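Local atomic coordinates of beta-galactosidase (Marinomonas sp. ef1, PDB entry 6Y2K), a protein that hydrolyses terminal beta-D-galactosyl residues in beta-galactosides as a cold-active family GH42 glycosidase that assembles into hexamers. Residues 289-301 and 436-448. Sequence-based numbering, arbitrary orientation.
Sequences VGHPDAGAFHHDL and FFWCYRMYEAMRE
The F297 ring turns its edge to the face of Y443, the planes 86° apart and CD1 lying 3.7 Å from Y443 CG. Y440 CD2 lies over one face of F297, and F436 CZ comes obliquely to F297 CE2 at 3.6 Å. With CG anti to the backbone N, F297 enters the other helix as a knob among F436, C439, Y440 and Y443. R447 CG rests against one face of Y443 near its rim; at that ring's edge, Y443 OH donates to D300 OD2 (2.6 Å) from above the carboxylate plane. The guanidinium of R447 lies with one face on A296 CB and spends its edge on two acceptors. NE reaches D293 OD1 at 2.8 Å in a nearly straight salt bridge (165°), on the anti side and tilted out of the carboxylate plane. NH2 meets P292 O at 3.0 Å. Bent at chi2 and chi3, the arginine runs past D293 in the opposite direction. A leucine in place of R447 would probably leave the P292 carbonyl without this donor and take one arginine from D293, which R611 also pairs with. At the turn before helix 294-301, H291 NE2 donates a hydrogen bond to E444 OE1 (3.0 Å), which lies in the imidazole plane; the N-H comes from above the carboxylate plane. R441, also paired with E282, bridges to E444 OE2. Y440 OH lies 2.8 Å from H291 ND1 and hydrogen-bonds Y278. The helices cross at 103°, their axes 10.7 Å apart: this buried, aromatic-rich interface joins the helix leading into strand 310-315 of the TIM barrel to the trimerisation domain.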
loop_
_atom_site.group_PDB
_atom_site.type_symbol
_atom_site.label_atom_id
_atom_site.label_comp_id
_atom_site.label_asym_id
_atom_site.label_seq_id
_atom_site.Cartn_x
_atom_site.Cartn_y
_atom_site.Cartn_z
ATOM N N VAL A 289 -24.188 9.350 -12.585
ATOM C CA VAL A 289 -25.498 9.712 -12.003
ATOM C C VAL A 289 -25.512 10.894 -11.023
ATOM O O VAL A 289 -26.590 11.419 -10.703
ATOM C CB VAL A 289 -26.159 8.491 -11.317
ATOM C CG1 VAL A 289 -26.445 7.403 -12.349
ATOM C CG2 VAL A 289 -25.299 7.944 -10.180
ATOM N N GLY A 290 -24.344 11.306 -10.528
ATOM C CA GLY A 290 -24.263 12.319 -9.484
ATOM C C GLY A 290 -24.457 11.708 -8.114
ATOM O O GLY A 290 -24.940 10.586 -7.985
ATOM N N HIS A 291 -24.068 12.443 -7.079
ATOM C CA HIS A 291 -24.211 11.956 -5.714
ATOM C C HIS A 291 -25.706 11.817 -5.409
ATOM O O HIS A 291 -26.499 12.642 -5.874
ATOM C CB HIS A 291 -23.535 12.904 -4.719
ATOM C CG HIS A 291 -23.527 12.398 -3.314
ATOM N ND1 HIS A 291 -24.541 12.674 -2.419
ATOM C CD2 HIS A 291 -22.625 11.641 -2.643
ATOM C CE1 HIS A 291 -24.267 12.095 -1.261
ATOM N NE2 HIS A 291 -23.109 11.464 -1.370
ATOM N N PRO A 292 -26.106 10.773 -4.652
ATOM C CA PRO A 292 -27.550 10.548 -4.388
ATOM C C PRO A 292 -28.344 11.709 -3.768
ATOM O O PRO A 292 -29.577 11.747 -3.911
ATOM C CB PRO A 292 -27.530 9.369 -3.423
ATOM C CG PRO A 292 -26.329 8.599 -3.843
ATOM C CD PRO A 292 -25.302 9.649 -4.136
ATOM N N ASP A 293 -27.649 12.638 -3.102
ATOM C CA ASP A 293 -28.259 13.814 -2.473
ATOM C C ASP A 293 -27.983 15.162 -3.146
ATOM O O ASP A 293 -28.378 16.206 -2.615
ATOM C CB ASP A 293 -27.813 13.872 -1.011
ATOM C CG ASP A 293 -28.108 12.592 -0.283
ATOM O OD1 ASP A 293 -29.252 12.076 -0.453
ATOM O OD2 ASP A 293 -27.200 12.073 0.418
ATOM N N ALA A 294 -27.347 15.152 -4.314
ATOM C CA ALA A 294 -26.948 16.392 -4.970
ATOM C C ALA A 294 -28.169 17.201 -5.409
ATOM O O ALA A 294 -28.232 18.409 -5.185
ATOM C CB ALA A 294 -26.043 16.097 -6.157
ATOM N N GLY A 295 -29.136 16.521 -6.018
ATOM C CA GLY A 295 -30.406 17.146 -6.397
ATOM C C GLY A 295 -31.297 17.350 -5.187
ATOM O O GLY A 295 -31.785 18.452 -4.945
ATOM N N ALA A 296 -31.489 16.263 -4.442
ATOM C CA ALA A 296 -32.330 16.223 -3.243
ATOM C C ALA A 296 -32.114 17.381 -2.280
ATOM O O ALA A 296 -33.074 18.028 -1.866
ATOM C CB ALA A 296 -32.128 14.898 -2.517
ATOM N N PHE A 297 -30.859 17.632 -1.905
ATOM C CA PHE A 297 -30.525 18.731 -1.002
ATOM C C PHE A 297 -31.103 20.055 -1.501
ATOM O O PHE A 297 -31.737 20.789 -0.746
ATOM C CB PHE A 297 -29.001 18.859 -0.829
ATOM C CG PHE A 297 -28.598 19.892 0.192
ATOM C CD1 PHE A 297 -28.477 19.551 1.534
ATOM C CD2 PHE A 297 -28.367 21.214 -0.181
ATOM C CE1 PHE A 297 -28.127 20.496 2.480
ATOM C CE2 PHE A 297 -28.009 22.169 0.770
ATOM C CZ PHE A 297 -27.883 21.807 2.096
ATOM N N HIS A 298 -30.888 20.335 -2.781
ATOM C CA HIS A 298 -31.334 21.577 -3.397
ATOM C C HIS A 298 -32.842 21.615 -3.681
ATOM O O HIS A 298 -33.459 22.669 -3.560
ATOM C CB HIS A 298 -30.518 21.840 -4.658
ATOM C CG HIS A 298 -29.077 22.086 -4.364
ATOM N ND1 HIS A 298 -28.123 21.097 -4.449
ATOM C CD2 HIS A 298 -28.437 23.192 -3.915
ATOM C CE1 HIS A 298 -26.950 21.589 -4.086
ATOM N NE2 HIS A 298 -27.113 22.856 -3.758
ATOM N N HIS A 299 -33.434 20.480 -4.038
ATOM C CA HIS A 299 -34.891 20.422 -4.203
ATOM C C HIS A 299 -35.577 20.868 -2.895
ATOM O O HIS A 299 -36.499 21.677 -2.918
ATOM C CB HIS A 299 -35.378 19.020 -4.546
ATOM C CG HIS A 299 -34.857 18.474 -5.836
ATOM N ND1 HIS A 299 -34.722 19.233 -6.974
ATOM C CD2 HIS A 299 -34.486 17.218 -6.178
ATOM C CE1 HIS A 299 -34.277 18.474 -7.961
ATOM N NE2 HIS A 299 -34.117 17.245 -7.502
ATOM N N ASP A 300 -35.105 20.348 -1.762
ATOM C CA ASP A 300 -35.664 20.702 -0.443
ATOM C C ASP A 300 -35.358 22.149 -0.011
ATOM O O ASP A 300 -36.238 22.844 0.513
ATOM C CB ASP A 300 -35.199 19.700 0.633
ATOM C CG ASP A 300 -35.780 18.288 0.433
ATOM O OD1 ASP A 300 -36.855 18.141 -0.218
ATOM O OD2 ASP A 300 -35.146 17.318 0.929
ATOM N N LEU A 301 -34.127 22.599 -0.225
ATOM C CA LEU A 301 -33.755 23.993 0.056
ATOM C C LEU A 301 -34.625 24.973 -0.750
ATOM O O LEU A 301 -35.188 25.924 -0.197
ATOM C CB LEU A 301 -32.270 24.220 -0.256
ATOM C CG LEU A 301 -31.693 25.638 -0.228
ATOM C CD1 LEU A 301 -31.689 26.222 1.175
ATOM C CD2 LEU A 301 -30.283 25.607 -0.798
ATOM N N PHE A 436 -21.640 24.587 4.601
ATOM C CA PHE A 436 -22.394 23.868 3.580
ATOM C C PHE A 436 -22.103 22.361 3.596
ATOM O O PHE A 436 -23.028 21.548 3.486
ATOM C CB PHE A 436 -22.129 24.441 2.180
ATOM C CG PHE A 436 -23.074 23.920 1.141
ATOM C CD1 PHE A 436 -22.861 22.685 0.544
ATOM C CD2 PHE A 436 -24.198 24.647 0.789
ATOM C CE1 PHE A 436 -23.746 22.198 -0.399
ATOM C CE2 PHE A 436 -25.089 24.165 -0.152
ATOM C CZ PHE A 436 -24.860 22.941 -0.749
ATOM N N PHE A 437 -20.826 21.995 3.730
ATOM C CA PHE A 437 -20.433 20.581 3.750
ATOM C C PHE A 437 -21.090 19.882 4.947
ATOM O O PHE A 437 -21.622 18.785 4.814
ATOM C CB PHE A 437 -18.912 20.398 3.862
ATOM C CG PHE A 437 -18.111 20.832 2.656
ATOM C CD1 PHE A 437 -18.640 21.611 1.620
ATOM C CD2 PHE A 437 -16.752 20.516 2.610
ATOM C CE1 PHE A 437 -17.841 22.019 0.559
ATOM C CE2 PHE A 437 -15.956 20.921 1.550
ATOM C CZ PHE A 437 -16.502 21.675 0.525
ATOM N N TRP A 438 -21.026 20.521 6.109
ATOM C CA TRP A 438 -21.596 19.966 7.341
ATOM C C TRP A 438 -23.114 19.777 7.208
ATOM O O TRP A 438 -23.625 18.709 7.548
ATOM C CB TRP A 438 -21.241 20.850 8.544
ATOM C CG TRP A 438 -21.873 20.428 9.850
ATOM C CD1 TRP A 438 -22.718 21.167 10.607
ATOM C CD2 TRP A 438 -21.703 19.176 10.537
ATOM N NE1 TRP A 438 -23.098 20.467 11.726
ATOM C CE2 TRP A 438 -22.492 19.240 11.712
ATOM C CE3 TRP A 438 -20.973 18.009 10.274
ATOM C CZ2 TRP A 438 -22.562 18.179 12.640
ATOM C CZ3 TRP A 438 -21.045 16.947 11.190
ATOM C CH2 TRP A 438 -21.848 17.040 12.353
ATOM N N CYS A 439 -23.810 20.792 6.680
ATOM C CA CYS A 439 -25.258 20.692 6.426
ATOM C C CYS A 439 -25.568 19.529 5.474
ATOM O O CYS A 439 -26.463 18.712 5.738
ATOM C CB CYS A 439 -25.825 22.001 5.859
ATOM S SG CYS A 439 -25.879 23.414 6.990
ATOM N N TYR A 440 -24.782 19.434 4.404
ATOM C CA TYR A 440 -24.945 18.385 3.398
ATOM C C TYR A 440 -24.718 16.992 3.985
ATOM O O TYR A 440 -25.462 16.078 3.676
ATOM C CB TYR A 440 -23.979 18.608 2.227
ATOM C CG TYR A 440 -24.255 17.755 1.016
ATOM C CD1 TYR A 440 -23.672 16.495 0.873
ATOM C CD2 TYR A 440 -25.088 18.209 -0.004
ATOM C CE1 TYR A 440 -23.919 15.716 -0.248
ATOM C CE2 TYR A 440 -25.328 17.438 -1.132
ATOM C CZ TYR A 440 -24.749 16.191 -1.244
ATOM O OH TYR A 440 -24.979 15.433 -2.366
ATOM N N ARG A 441 -23.698 16.841 4.829
ATOM C CA ARG A 441 -23.404 15.538 5.455
ATOM C C ARG A 441 -24.421 15.144 6.547
ATOM O O ARG A 441 -24.703 13.950 6.723
ATOM C CB ARG A 441 -21.971 15.497 5.989
ATOM C CG ARG A 441 -20.901 15.638 4.912
ATOM C CD ARG A 441 -20.940 14.511 3.891
ATOM N NE ARG A 441 -20.014 14.725 2.775
ATOM C CZ ARG A 441 -19.951 13.958 1.685
ATOM N NH1 ARG A 441 -20.744 12.899 1.541
ATOM N NH2 ARG A 441 -19.079 14.238 0.724
ATOM N N MET A 442 -24.981 16.128 7.249
ATOM C CA MET A 442 -26.107 15.854 8.165
ATOM C C MET A 442 -27.327 15.400 7.349
ATOM O O MET A 442 -28.007 14.447 7.724
ATOM C CB MET A 442 -26.457 17.067 9.035
ATOM C CG MET A 442 -25.388 17.427 10.065
ATOM S SD MET A 442 -26.037 18.373 11.458
ATOM C CE MET A 442 -26.677 17.054 12.483
ATOM N N TYR A 443 -27.555 16.065 6.214
ATOM C CA TYR A 443 -28.650 15.729 5.309
ATOM C C TYR A 443 -28.490 14.323 4.709
ATOM O O TYR A 443 -29.458 13.561 4.651
ATOM C CB TYR A 443 -28.762 16.792 4.208
ATOM C CG TYR A 443 -29.888 16.575 3.219
ATOM C CD1 TYR A 443 -31.191 17.006 3.500
ATOM C CD2 TYR A 443 -29.648 15.964 1.997
ATOM C CE1 TYR A 443 -32.219 16.830 2.580
ATOM C CE2 TYR A 443 -30.664 15.774 1.075
ATOM C CZ TYR A 443 -31.946 16.205 1.370
ATOM O OH TYR A 443 -32.935 15.998 0.442
ATOM N N GLU A 444 -27.274 13.991 4.272
ATOM C CA GLU A 444 -26.963 12.656 3.748
ATOM C C GLU A 444 -27.308 11.547 4.744
ATOM O O GLU A 444 -27.888 10.532 4.358
ATOM C CB GLU A 444 -25.486 12.558 3.355
ATOM C CG GLU A 444 -25.030 11.181 2.895
ATOM C CD GLU A 444 -23.559 11.147 2.515
ATOM O OE1 GLU A 444 -23.225 10.566 1.461
ATOM O OE2 GLU A 444 -22.737 11.697 3.277
ATOM N N ALA A 445 -26.942 11.748 6.008
ATOM C CA ALA A 445 -27.278 10.804 7.082
ATOM C C ALA A 445 -28.798 10.612 7.242
ATOM O O ALA A 445 -29.273 9.480 7.376
ATOM C CB ALA A 445 -26.654 11.256 8.396
ATOM N N MET A 446 -29.550 11.713 7.211
ATOM C CA MET A 446 -31.026 11.661 7.240
ATOM C C MET A 446 -31.567 10.843 6.076
ATOM O O MET A 446 -32.461 9.997 6.248
ATOM C CB MET A 446 -31.637 13.062 7.157
ATOM C CG MET A 446 -31.412 13.951 8.368
ATOM S SD MET A 446 -32.035 15.612 8.028
ATOM C CE MET A 446 -31.727 16.358 9.615
ATOM N N ARG A 447 -31.011 11.095 4.892
ATOM C CA ARG A 447 -31.448 10.427 3.670
ATOM C C ARG A 447 -31.095 8.942 3.626
ATOM O O ARG A 447 -31.884 8.134 3.112
ATOM C CB ARG A 447 -30.872 11.141 2.450
ATOM C CG ARG A 447 -31.455 12.535 2.235
ATOM C CD ARG A 447 -32.563 12.497 1.202
ATOM N NE ARG A 447 -32.013 12.224 -0.125
ATOM C CZ ARG A 447 -32.713 11.839 -1.187
ATOM N NH1 ARG A 447 -34.034 11.663 -1.116
ATOM N NH2 ARG A 447 -32.081 11.623 -2.337
ATOM N N GLU A 448 -29.924 8.581 4.165
ATOM C CA GLU A 448 -29.532 7.164 4.313
ATOM C C GLU A 448 -30.440 6.400 5.298
ATOM O O GLU A 448 -30.477 5.170 5.277
ATOM C CB GLU A 448 -28.064 7.045 4.749
ATOM C CG GLU A 448 -27.079 7.378 3.640
ATOM C CD GLU A 448 -25.619 7.412 4.105
ATOM O OE1 GLU A 448 -25.364 7.652 5.299
ATOM O OE2 GLU A 448 -24.718 7.210 3.263
#